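Local coordinates for metallo-beta-lactamase (Serratia marcescens, PDB 5B15), which probably hydrolyses the beta-lactam ring of antibiotics such as carbapenems, using two zinc ions, as a subclass B3 metallo-beta-lactamase, at residues A146-T151 with V193-G198; G95-D100 with H150-I155; A173-A178 with A213-V218. All coordinates share one frame; numbering follows the deposited sequence.

Contact 1: A146-T151 with V193-G198; sequences ATPGHT and VASLRG. With ZN (zinc ion), chain B; DQM ((2~{S},3~{R},4~{S})-2-[(2~{S},3~{R})-1,3-bis(oxidanyl)-1-oxidanylidene-butan-2-yl]-3-methyl-4-[(3~{S},5~{S})-5-[(sulfamoylamino)methyl]pyrrolidin-3-yl]sulfanyl-3,4-dihydro-2~{H}-pyrrole-5-carboxylic acid), chain N.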
loop_
_atom_site.group_PDB
_atom_site.type_symbol
_atom_site.label_atom_id
_atom_site.label_comp_id
_atom_site.label_asym_id
_atom_site.label_seq_id
_atom_site.Cartn_x
_atom_site.Cartn_y
_atom_site.Cartn_z
ATOM N N ALA A 146 5.269 -10.930 0.309
ATOM C CA ALA A 146 6.278 -10.308 -0.497
ATOM C C ALA A 146 5.766 -10.174 -1.916
ATOM O O ALA A 146 5.437 -11.150 -2.578
ATOM C CB ALA A 146 7.567 -11.118 -0.491
ATOM N N THR A 147 5.763 -8.934 -2.389
ATOM C CA THR A 147 5.417 -8.618 -3.773
ATOM C C THR A 147 6.455 -7.687 -4.370
ATOM O O THR A 147 6.155 -6.543 -4.682
ATOM C CB THR A 147 3.998 -8.048 -3.922
ATOM O OG1 THR A 147 3.831 -6.873 -3.133
ATOM C CG2 THR A 147 2.965 -9.092 -3.488
ATOM N N PRO A 148 7.695 -8.151 -4.584
ATOM C CA PRO A 148 8.765 -7.353 -5.176
ATOM C C PRO A 148 8.601 -7.128 -6.670
ATOM O O PRO A 148 7.791 -7.767 -7.337
ATOM C CB PRO A 148 10.012 -8.220 -4.951
ATOM C CG PRO A 148 9.483 -9.597 -4.966
ATOM C CD PRO A 148 8.153 -9.512 -4.254
ATOM N N GLY A 149 9.347 -6.156 -7.173
ATOM C CA GLY A 149 9.433 -5.918 -8.597
ATOM C C GLY A 149 9.465 -4.442 -8.915
ATOM O O GLY A 149 10.406 -3.939 -9.498
ATOM N N HIS A 150 8.460 -3.729 -8.417
ATOM C CA HIS A 150 8.456 -2.282 -8.452
ATOM C C HIS A 150 9.510 -1.723 -7.452
ATOM O O HIS A 150 10.175 -0.724 -7.741
ATOM C CB HIS A 150 7.018 -1.795 -8.194
ATOM C CG HIS A 150 6.838 -0.304 -8.212
ATOM N ND1 HIS A 150 6.634 0.433 -9.356
ATOM C CD2 HIS A 150 6.782 0.584 -7.194
ATOM C CE1 HIS A 150 6.414 1.704 -9.031
ATOM N NE2 HIS A 150 6.555 1.824 -7.731
ATOM N N THR A 151 9.685 -2.414 -6.319
ATOM C CA THR A 151 10.840 -2.230 -5.425
ATOM C C THR A 151 11.180 -3.629 -4.914
ATOM O O THR A 151 10.341 -4.552 -4.906
ATOM C CB THR A 151 10.523 -1.342 -4.217
ATOM O OG1 THR A 151 9.555 -1.971 -3.366
ATOM C CG2 THR A 151 10.119 0.074 -4.620
ATOM N N VAL A 193 12.630 -8.576 -13.356
ATOM C CA VAL A 193 11.615 -9.293 -14.125
ATOM C C VAL A 193 11.054 -10.532 -13.418
ATOM O O VAL A 193 9.843 -10.728 -13.351
ATOM C CB VAL A 193 12.124 -9.598 -15.555
ATOM C CG1 VAL A 193 11.207 -10.512 -16.316
ATOM C CG2 VAL A 193 12.356 -8.309 -16.355
ATOM N N ALA A 194 11.965 -11.355 -12.873
ATOM C CA ALA A 194 11.507 -12.535 -12.156
ATOM C C ALA A 194 10.688 -12.157 -10.941
ATOM O O ALA A 194 9.709 -12.816 -10.639
ATOM C CB ALA A 194 12.698 -13.397 -11.730
ATOM N N SER A 195 11.085 -11.087 -10.251
ATOM C CA SER A 195 10.335 -10.637 -9.062
ATOM C C SER A 195 8.937 -10.180 -9.439
ATOM O O SER A 195 7.959 -10.589 -8.840
ATOM C CB SER A 195 11.065 -9.495 -8.386
ATOM O OG SER A 195 12.197 -9.961 -7.705
ATOM N N LEU A 196 8.842 -9.354 -10.471
ATOM C CA LEU A 196 7.539 -8.899 -10.940
ATOM C C LEU A 196 6.654 -10.102 -11.310
ATOM O O LEU A 196 5.509 -10.166 -10.908
ATOM C CB LEU A 196 7.685 -7.993 -12.164
ATOM C CG LEU A 196 8.140 -6.557 -11.920
ATOM C CD1 LEU A 196 8.545 -5.892 -13.230
ATOM C CD2 LEU A 196 7.037 -5.778 -11.231
ATOM N N ARG A 197 7.203 -11.069 -12.045
ATOM C CA ARG A 197 6.370 -12.196 -12.447
ATOM C C ARG A 197 5.921 -13.011 -11.266
ATOM O O ARG A 197 4.773 -13.486 -11.230
ATOM C CB ARG A 197 7.152 -13.057 -13.477
ATOM C CG ARG A 197 7.212 -12.340 -14.830
ATOM C CD ARG A 197 8.066 -13.092 -15.826
ATOM N NE ARG A 197 7.935 -12.514 -17.154
ATOM C CZ ARG A 197 8.778 -12.675 -18.152
ATOM N NH1 ARG A 197 8.504 -12.138 -19.332
ATOM N NH2 ARG A 197 9.855 -13.409 -18.000
ATOM N N GLY A 198 6.803 -13.258 -10.305
ATOM C CA GLY A 198 6.403 -13.948 -9.090
ATOM C C GLY A 198 5.301 -13.212 -8.332
ATOM O O GLY A 198 4.404 -13.808 -7.745
HETATM ZN ZN ZN B . 6.428 3.429 -6.347
HETATM O OAX DQM N . 6.198 9.269 -10.312
HETATM C CAJ DQM N . 5.153 8.654 -10.208
HETATM O OAD DQM N . 4.062 9.159 -10.702
HETATM C CAX DQM N . 5.047 7.425 -9.324
HETATM C CAT DQM N . 6.452 6.811 -9.140
HETATM C CAA DQM N . 7.179 7.506 -7.979
HETATM O OAI DQM N . 6.440 5.389 -8.912
HETATM C CAY DQM N . 3.907 6.540 -9.858
HETATM C CAU DQM N . 3.943 5.925 -11.278
HETATM C CAB DQM N . 5.274 6.046 -12.011
HETATM N NAN DQM N . 3.698 5.409 -8.934
HETATM C CAS DQM N . 3.471 4.352 -9.584
HETATM C CAR DQM N . 3.129 3.120 -8.885
HETATM O OAE DQM N . 3.241 3.086 -7.587
HETATM O OAH DQM N . 2.735 2.132 -9.544
HETATM C CAZ DQM N . 3.532 4.443 -11.088
HETATM S SAQ DQM N . 2.031 3.936 -11.947
HETATM C CAW DQM N . 0.698 4.673 -11.041
HETATM C CAM DQM N . -0.589 3.982 -11.472
HETATM N NAO DQM N . -1.463 5.036 -11.979
HETATM C CAV DQM N . -1.060 6.304 -11.328
HETATM C CAK DQM N . 0.469 6.178 -11.224
HETATM C CAL DQM N . -1.601 7.480 -12.145
HETATM N NAP DQM N . -2.256 7.081 -13.425
HETATM S SBA DQM N . -3.852 6.678 -13.440
HETATM O OAF DQM N . -4.400 6.692 -14.790
HETATM O OAG DQM N . -4.022 5.384 -12.802
HETATM N NAC DQM N . -4.693 7.853 -12.713
HETATM O O HOH W 1 5.337 4.876 -6.572
#
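The ring of P148 lies with its CB-CG edge over the CB of S195, the P148 CG to S195 CB distance being 3.8 Å. A proline gives this spot a compact, rigid hydrocarbon surface, and serine is small enough to let the loop settle close to the helix. The S195 hydroxyl stands beside its own backbone N (chi1 -74°), which directs it back along the helix to a hydrogen bond with E191 O. One residue on, L196 takes over: its CD2 reaches 3.6 Å from G149 CA. G149 has no side chain in the way, and its positive phi of 141° is a backbone setting that a beta carbon would hinder. Leucine suits the buried side of the helix, since its branched end lies against the bare glycine backbone; L253 of helix 241-259 also touches it.

No hydrogen bond joins the two segments directly. The carbonyl oxygens P148 O and S195 O come within 3.2 Å of each other as two acceptors, and the hydroxyl of S199, on the next turn of the helix, brings a donor to the pair. In the alpha-beta/beta-alpha fold of the metallo-beta-lactamases this is where the loop between strands 140-146 and 155-163 rests on helix 190-205 and presents a metal ligand. G149 N bonds to T151 O at 2.9 Å, curling the backbone around H150.

The imidazole of H150 extends away from the helix because its CG is anti to the backbone N (chi1 -179°). H150 NE2 binds zinc at 2.1 Å, alongside H72, H74 and the water that bridges the two zincs and also bonds to the hydroxyl OAI of the hydrolysed carbapenem. At the other ring nitrogen, H150 ND1 hydrogen-bonds to T177 O, which fixes the ring's rotation.

Contact 2: G95-D100 with H150-I155; sequences GAANVD and HTEGGI. With NA (sodium ion), chain E; NA (sodium ion), chain J; ZN (zinc ion), chain B; DQM ((2~{S},3~{R},4~{S})-2-[(2~{S},3~{R})-1,3-bis(oxidanyl)-1-oxidanylidene-butan-2-yl]-3-methyl-4-[(3~{S},5~{S})-5-[(sulfamoylamino)methyl]pyrrolidin-3-yl]sulfanyl-3,4-dihydro-2~{H}-pyrrole-5-carboxylic acid), chain N.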
loop_
_atom_site.group_PDB
_atom_site.type_symbol
_atom_site.label_atom_id
_atom_site.label_comp_id
_atom_site.label_asym_id
_atom_site.label_seq_id
_atom_site.Cartn_x
_atom_site.Cartn_y
_atom_site.Cartn_z
ATOM N N GLY A 95 9.160 -4.684 4.082
ATOM C CA GLY A 95 10.018 -5.731 3.520
ATOM C C GLY A 95 11.473 -5.404 3.769
ATOM O O GLY A 95 11.899 -4.260 3.773
ATOM N N ALA A 96 12.265 -6.455 3.970
ATOM C CA ALA A 96 13.652 -6.333 4.374
ATOM C C ALA A 96 14.427 -5.408 3.487
ATOM O O ALA A 96 15.208 -4.607 3.941
ATOM C CB ALA A 96 14.297 -7.711 4.382
ATOM N N ALA A 97 14.250 -5.552 2.186
ATOM C CA ALA A 97 15.086 -4.819 1.231
ATOM C C ALA A 97 14.712 -3.336 1.075
ATOM O O ALA A 97 15.418 -2.570 0.421
ATOM C CB ALA A 97 15.034 -5.483 -0.130
ATOM N N ASN A 98 13.560 -2.941 1.643
ATOM C CA ASN A 98 13.186 -1.524 1.668
ATOM C C ASN A 98 13.437 -0.813 3.014
ATOM O O ASN A 98 13.208 0.403 3.112
ATOM C CB ASN A 98 11.692 -1.344 1.318
ATOM C CG ASN A 98 11.384 -1.572 -0.145
ATOM O OD1 ASN A 98 12.270 -1.822 -0.965
ATOM N ND2 ASN A 98 10.119 -1.466 -0.494
ATOM N N VAL A 99 13.880 -1.548 4.028
ATOM C CA VAL A 99 14.125 -0.926 5.330
ATOM C C VAL A 99 15.096 0.263 5.266
ATOM O O VAL A 99 14.820 1.352 5.790
ATOM C CB VAL A 99 14.612 -1.966 6.363
ATOM C CG1 VAL A 99 15.175 -1.282 7.604
ATOM C CG2 VAL A 99 13.508 -2.921 6.740
ATOM N N ASP A 100 16.218 0.076 4.559
ATOM C CA ASP A 100 17.234 1.137 4.483
ATOM C C ASP A 100 16.688 2.384 3.788
ATOM O O ASP A 100 16.918 3.489 4.238
ATOM C CB ASP A 100 18.528 0.635 3.792
ATOM C CG ASP A 100 19.286 -0.377 4.630
ATOM O OD1 ASP A 100 18.903 -0.563 5.791
ATOM O OD2 ASP A 100 20.129 -1.098 4.063
ATOM N N HIS A 150 8.460 -3.729 -8.417
ATOM C CA HIS A 150 8.456 -2.282 -8.452
ATOM C C HIS A 150 9.510 -1.723 -7.452
ATOM O O HIS A 150 10.175 -0.724 -7.741
ATOM C CB HIS A 150 7.018 -1.795 -8.194
ATOM C CG HIS A 150 6.838 -0.304 -8.212
ATOM N ND1 HIS A 150 6.634 0.433 -9.356
ATOM C CD2 HIS A 150 6.782 0.584 -7.194
ATOM C CE1 HIS A 150 6.414 1.704 -9.031
ATOM N NE2 HIS A 150 6.555 1.824 -7.731
ATOM N N THR A 151 9.685 -2.414 -6.319
ATOM C CA THR A 151 10.840 -2.230 -5.425
ATOM C C THR A 151 11.180 -3.629 -4.914
ATOM O O THR A 151 10.341 -4.552 -4.906
ATOM C CB THR A 151 10.523 -1.342 -4.217
ATOM O OG1 THR A 151 9.555 -1.971 -3.366
ATOM C CG2 THR A 151 10.119 0.074 -4.620
ATOM N N GLU A 152 12.378 -3.813 -4.365
ATOM C CA GLU A 152 12.752 -5.153 -3.919
ATOM C C GLU A 152 12.045 -5.575 -2.632
ATOM O O GLU A 152 11.728 -6.754 -2.422
ATOM C CB GLU A 152 14.273 -5.198 -3.692
ATOM C CG GLU A 152 14.813 -6.587 -3.476
ATOM C CD GLU A 152 16.325 -6.592 -3.372
ATOM O OE1 GLU A 152 16.936 -5.498 -3.487
ATOM O OE2 GLU A 152 16.879 -7.700 -3.103
ATOM N N GLY A 153 11.672 -4.597 -1.801
ATOM C CA GLY A 153 11.057 -4.888 -0.518
ATOM C C GLY A 153 9.548 -4.662 -0.485
ATOM O O GLY A 153 8.969 -4.588 0.589
ATOM N N GLY A 154 8.922 -4.665 -1.662
ATOM C CA GLY A 154 7.461 -4.387 -1.697
ATOM C C GLY A 154 6.687 -5.455 -0.938
ATOM O O GLY A 154 6.973 -6.671 -1.043
ATOM N N ILE A 155 5.684 -5.007 -0.174
ATOM C CA ILE A 155 4.809 -5.907 0.565
ATOM C C ILE A 155 3.335 -5.545 0.279
ATOM O O ILE A 155 2.946 -4.355 0.293
ATOM C CB ILE A 155 5.039 -5.841 2.117
ATOM C CG1 ILE A 155 6.476 -6.242 2.463
ATOM C CG2 ILE A 155 4.006 -6.714 2.849
ATOM C CD1 ILE A 155 6.763 -7.733 2.407
HETATM NA NA NA E . 7.483 -2.981 2.452
HETATM NA NA NA J . 14.244 0.120 -1.764
HETATM ZN ZN ZN B . 6.428 3.429 -6.347
HETATM O OAX DQM N . 6.198 9.269 -10.312
HETATM C CAJ DQM N . 5.153 8.654 -10.208
HETATM O OAD DQM N . 4.062 9.159 -10.702
HETATM C CAX DQM N . 5.047 7.425 -9.324
HETATM C CAT DQM N . 6.452 6.811 -9.140
HETATM C CAA DQM N . 7.179 7.506 -7.979
HETATM O OAI DQM N . 6.440 5.389 -8.912
HETATM C CAY DQM N . 3.907 6.540 -9.858
HETATM C CAU DQM N . 3.943 5.925 -11.278
HETATM C CAB DQM N . 5.274 6.046 -12.011
HETATM N NAN DQM N . 3.698 5.409 -8.934
HETATM C CAS DQM N . 3.471 4.352 -9.584
HETATM C CAR DQM N . 3.129 3.120 -8.885
HETATM O OAE DQM N . 3.241 3.086 -7.587
HETATM O OAH DQM N . 2.735 2.132 -9.544
HETATM C CAZ DQM N . 3.532 4.443 -11.088
HETATM S SAQ DQM N . 2.031 3.936 -11.947
HETATM C CAW DQM N . 0.698 4.673 -11.041
HETATM C CAM DQM N . -0.589 3.982 -11.472
HETATM N NAO DQM N . -1.463 5.036 -11.979
HETATM C CAV DQM N . -1.060 6.304 -11.328
HETATM C CAK DQM N . 0.469 6.178 -11.224
HETATM C CAL DQM N . -1.601 7.480 -12.145
HETATM N NAP DQM N . -2.256 7.081 -13.425
HETATM S SBA DQM N . -3.852 6.678 -13.440
HETATM O OAF DQM N . -4.400 6.692 -14.790
HETATM O OAG DQM N . -4.022 5.384 -12.802
HETATM N NAC DQM N . -4.693 7.853 -12.713
HETATM O O HOH W 2 8.629 -0.451 1.954
HETATM O O HOH W 1 5.337 4.876 -6.572
HETATM O O HOH W 3 13.245 2.147 -2.615
HETATM O O HOH W 4 13.744 0.501 -4.557
#
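N98 and T151 meet through two complementary torsions: the amide of N98 swings beside its own backbone N (chi1 -73°), while T151 holds OG1 between its backbone N and carbonyl carbon (chi1 65°). The two side chains then cross at about a right angle, and N98 ND2 donates to T151 OG1 at 3.0 Å. This bond is nearly straight, 172° at the hydrogen, and the threonine oxygen lies in the amide plane. The second N-H of the amide goes to a water, itself a ligand of a sodium ion.

Asparagine suits the place because its other end is an acceptor. N98 OD1 takes a weak hydrogen bond from G153 N at 3.0 Å and also binds a second sodium ion at 2.9 Å, a site that T101 helps to complete. Both ends of the amide are thus occupied, which settles its flip and grips the type I beta turn running from T151 to G154. T151 also packs on the zinc ligands H72 and H74, so N98 reaches the metal site as a residue one shell further out.

Glycines permit the close backbone approach beside it. G95 CA makes a CA-H...O contact with G153 O at 3.3 Å, and that same carbonyl binds the first sodium ion together with S70 O and T71 O. Nearer the surface, the methyl of A97 rests on the extended chain of E152, with A97 CB 3.5 Å from E152 CG; the aliphatic part of the glutamate does the touching.

At the far end I155 CG1 comes to 3.5 Å from G95 N. Here the end of strand 91-95, turning into helix 99-104, meets the start of strand 155-163, so the contact joins the protein's two beta-sheets, while V99 faces strand 126-129.

Contact 3: A173-A178 with A213-V218; sequences ADSLTA and AAHPEV. With ZN (zinc ion), chain C; DQM ((2~{S},3~{R},4~{S})-2-[(2~{S},3~{R})-1,3-bis(oxidanyl)-1-oxidanylidene-butan-2-yl]-3-methyl-4-[(3~{S},5~{S})-5-[(sulfamoylamino)methyl]pyrrolidin-3-yl]sulfanyl-3,4-dihydro-2~{H}-pyrrole-5-carboxylic acid), chain N.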
loop_
_atom_site.group_PDB
_atom_site.type_symbol
_atom_site.label_atom_id
_atom_site.label_comp_id
_atom_site.label_asym_id
_atom_site.label_seq_id
_atom_site.Cartn_x
_atom_site.Cartn_y
_atom_site.Cartn_z
ATOM N N ALA A 173 -3.078 -3.692 -1.854
ATOM C CA ALA A 173 -2.260 -4.199 -2.935
ATOM C C ALA A 173 -1.123 -3.211 -3.235
ATOM O O ALA A 173 -1.371 -2.053 -3.627
ATOM C CB ALA A 173 -3.110 -4.400 -4.187
ATOM N N ASP A 174 0.120 -3.655 -3.044
ATOM C CA ASP A 174 1.273 -2.890 -3.488
ATOM C C ASP A 174 1.262 -2.727 -4.991
ATOM O O ASP A 174 0.582 -3.457 -5.714
ATOM C CB ASP A 174 2.568 -3.592 -3.064
ATOM C CG ASP A 174 3.796 -2.705 -3.129
ATOM O OD1 ASP A 174 3.665 -1.483 -3.212
ATOM O OD2 ASP A 174 4.903 -3.322 -3.153
ATOM N N SER A 175 1.978 -1.693 -5.439
ATOM C CA SER A 175 2.172 -1.505 -6.868
ATOM C C SER A 175 2.974 -2.650 -7.496
ATOM O O SER A 175 3.986 -3.060 -6.953
ATOM C CB SER A 175 2.854 -0.171 -7.082
ATOM O OG SER A 175 2.066 0.845 -6.481
ATOM N N LEU A 176 2.537 -3.082 -8.685
ATOM C CA LEU A 176 3.152 -4.152 -9.460
ATOM C C LEU A 176 3.681 -3.650 -10.801
ATOM O O LEU A 176 3.743 -4.398 -11.751
ATOM C CB LEU A 176 2.111 -5.256 -9.698
ATOM C CG LEU A 176 1.489 -5.856 -8.450
ATOM C CD1 LEU A 176 0.481 -6.935 -8.764
ATOM C CD2 LEU A 176 2.507 -6.330 -7.438
ATOM N N THR A 177 3.949 -2.350 -10.884
ATOM C CA THR A 177 4.218 -1.696 -12.154
ATOM C C THR A 177 5.687 -1.617 -12.548
ATOM O O THR A 177 6.530 -1.162 -11.786
ATOM C CB THR A 177 3.664 -0.261 -12.136
ATOM O OG1 THR A 177 4.277 0.479 -11.079
ATOM C CG2 THR A 177 2.161 -0.276 -11.963
ATOM N N ALA A 178 5.937 -1.990 -13.799
ATOM C CA ALA A 178 7.237 -1.904 -14.422
ATOM C C ALA A 178 7.409 -0.517 -15.029
ATOM O O ALA A 178 6.895 -0.235 -16.121
ATOM C CB ALA A 178 7.359 -2.983 -15.482
ATOM N N ALA A 213 -5.962 -0.625 -3.797
ATOM C CA ALA A 213 -4.658 -0.508 -4.459
ATOM C C ALA A 213 -3.932 0.751 -3.975
ATOM O O ALA A 213 -4.567 1.764 -3.711
ATOM C CB ALA A 213 -4.882 -0.439 -5.955
ATOM N N ALA A 214 -2.622 0.677 -3.858
ATOM C CA ALA A 214 -1.824 1.797 -3.362
ATOM C C ALA A 214 -2.153 3.104 -4.098
ATOM O O ALA A 214 -2.271 4.175 -3.487
ATOM C CB ALA A 214 -0.341 1.448 -3.471
ATOM N N HIS A 215 -2.265 3.023 -5.430
ATOM C CA HIS A 215 -2.926 4.091 -6.205
ATOM C C HIS A 215 -4.388 3.696 -6.377
ATOM O O HIS A 215 -4.687 2.698 -7.017
ATOM C CB HIS A 215 -2.260 4.244 -7.584
ATOM C CG HIS A 215 -0.905 4.855 -7.518
ATOM N ND1 HIS A 215 -0.687 6.216 -7.559
ATOM C CD2 HIS A 215 0.309 4.290 -7.304
ATOM C CE1 HIS A 215 0.597 6.462 -7.383
ATOM N NE2 HIS A 215 1.220 5.314 -7.191
ATOM N N PRO A 216 -5.294 4.409 -5.667
ATOM C CA PRO A 216 -6.652 3.862 -5.497
ATOM C C PRO A 216 -7.397 3.617 -6.781
ATOM O O PRO A 216 -8.243 2.731 -6.883
ATOM C CB PRO A 216 -7.332 4.905 -4.599
ATOM C CG PRO A 216 -6.523 6.165 -4.696
ATOM C CD PRO A 216 -5.125 5.660 -4.934
ATOM N N GLU A 217 -7.119 4.425 -7.776
ATOM C CA GLU A 217 -7.788 4.280 -9.076
ATOM C C GLU A 217 -7.458 2.988 -9.773
ATOM O O GLU A 217 -8.173 2.563 -10.702
ATOM C CB GLU A 217 -7.465 5.459 -10.016
ATOM C CG GLU A 217 -6.009 5.639 -10.415
ATOM C CD GLU A 217 -5.075 6.337 -9.389
ATOM O OE1 GLU A 217 -5.324 6.469 -8.186
ATOM O OE2 GLU A 217 -4.037 6.903 -9.797
ATOM N N VAL A 218 -6.368 2.344 -9.369
ATOM C CA VAL A 218 -6.037 1.051 -9.922
ATOM C C VAL A 218 -7.155 0.014 -9.796
ATOM O O VAL A 218 -7.355 -0.780 -10.741
ATOM C CB VAL A 218 -4.665 0.576 -9.380
ATOM C CG1 VAL A 218 -4.413 -0.901 -9.653
ATOM C CG2 VAL A 218 -3.591 1.454 -9.977
HETATM ZN ZN ZN C . 3.277 5.108 -6.659
HETATM O OAX DQM N . 6.198 9.269 -10.312
HETATM C CAJ DQM N . 5.153 8.654 -10.208
HETATM O OAD DQM N . 4.062 9.159 -10.702
HETATM C CAX DQM N . 5.047 7.425 -9.324
HETATM C CAT DQM N . 6.452 6.811 -9.140
HETATM C CAA DQM N . 7.179 7.506 -7.979
HETATM O OAI DQM N . 6.440 5.389 -8.912
HETATM C CAY DQM N . 3.907 6.540 -9.858
HETATM C CAU DQM N . 3.943 5.925 -11.278
HETATM C CAB DQM N . 5.274 6.046 -12.011
HETATM N NAN DQM N . 3.698 5.409 -8.934
HETATM C CAS DQM N . 3.471 4.352 -9.584
HETATM C CAR DQM N . 3.129 3.120 -8.885
HETATM O OAE DQM N . 3.241 3.086 -7.587
HETATM O OAH DQM N . 2.735 2.132 -9.544
HETATM C CAZ DQM N . 3.532 4.443 -11.088
HETATM S SAQ DQM N . 2.031 3.936 -11.947
HETATM C CAW DQM N . 0.698 4.673 -11.041
HETATM C CAM DQM N . -0.589 3.982 -11.472
HETATM N NAO DQM N . -1.463 5.036 -11.979
HETATM C CAV DQM N . -1.060 6.304 -11.328
HETATM C CAK DQM N . 0.469 6.178 -11.224
HETATM C CAL DQM N . -1.601 7.480 -12.145
HETATM N NAP DQM N . -2.256 7.081 -13.425
HETATM S SBA DQM N . -3.852 6.678 -13.440
HETATM O OAF DQM N . -4.400 6.692 -14.790
HETATM O OAG DQM N . -4.022 5.384 -12.802
HETATM N NAC DQM N . -4.693 7.853 -12.713
HETATM O O HOH W 5 -0.924 0.809 -7.017
HETATM O O HOH W 1 5.337 4.876 -6.572
#
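A173 closes strand 166-173 beside A213, its partner in a parallel bridge, and A173 O accepts a hydrogen bond from A214 N at 3.0 Å. Small alanines let the two strand ends lie close at this buried point. D174 turns away from the other segment; its OD1 takes a weak bond from S175 N and is also hydrogen-bonded to H72 ND1, so this carboxylate positions a ligand of the neighbouring zinc.

S175, in one of its two conformers, carries its hydroxyl beside its own backbone N (chi1 -56°). There S175 OG lies in plane at the edge of the H215 ring, 4.0 Å from H215 CD2. S175 OG donates to the carboxylate oxygen OAE of the hydrolysed carbapenem at 2.8 Å. A water bridges the same hydroxyl to H215 N. As is usual in metallo-beta-lactamases, loops leaving the ends of the strands build the zinc site: H215 NE2 binds its zinc at 2.1 Å, with D76 and H77 as further protein ligands. Product atoms NAN and OAE bind the same ion, and the water shared with the other zinc completes its shell.

Further along, T177 OG1 donates to the second oxygen, OAH, at 2.7 Å, so each oxygen of this carboxylate has a hydroxyl partner. Over one face of the H215 imidazole, the product's CAW sits 3.7 Å above the ring centre.

All three contacts converge on the dinuclear zinc site, contact 3 nearest the centre of the chain and contact 1 furthest from it. Every touching residue of contact 3 is buried, whereas contact 2 has a margin at A97 and E152 that reaches the surface. Contacts 1 and 2 share H150 and T151: one loop rests on helix 190-205 and on residues 95-98. Contact 1 has no hydrogen bond between its segments and rests on van der Waals packing, contact 2 relies on an amide and two sodium ions, and contact 3 combines a backbone bridge with side chains that hold the product. D174 packs against T147 and G154, and the H150 to T177 bond links the surroundings of the two zincs.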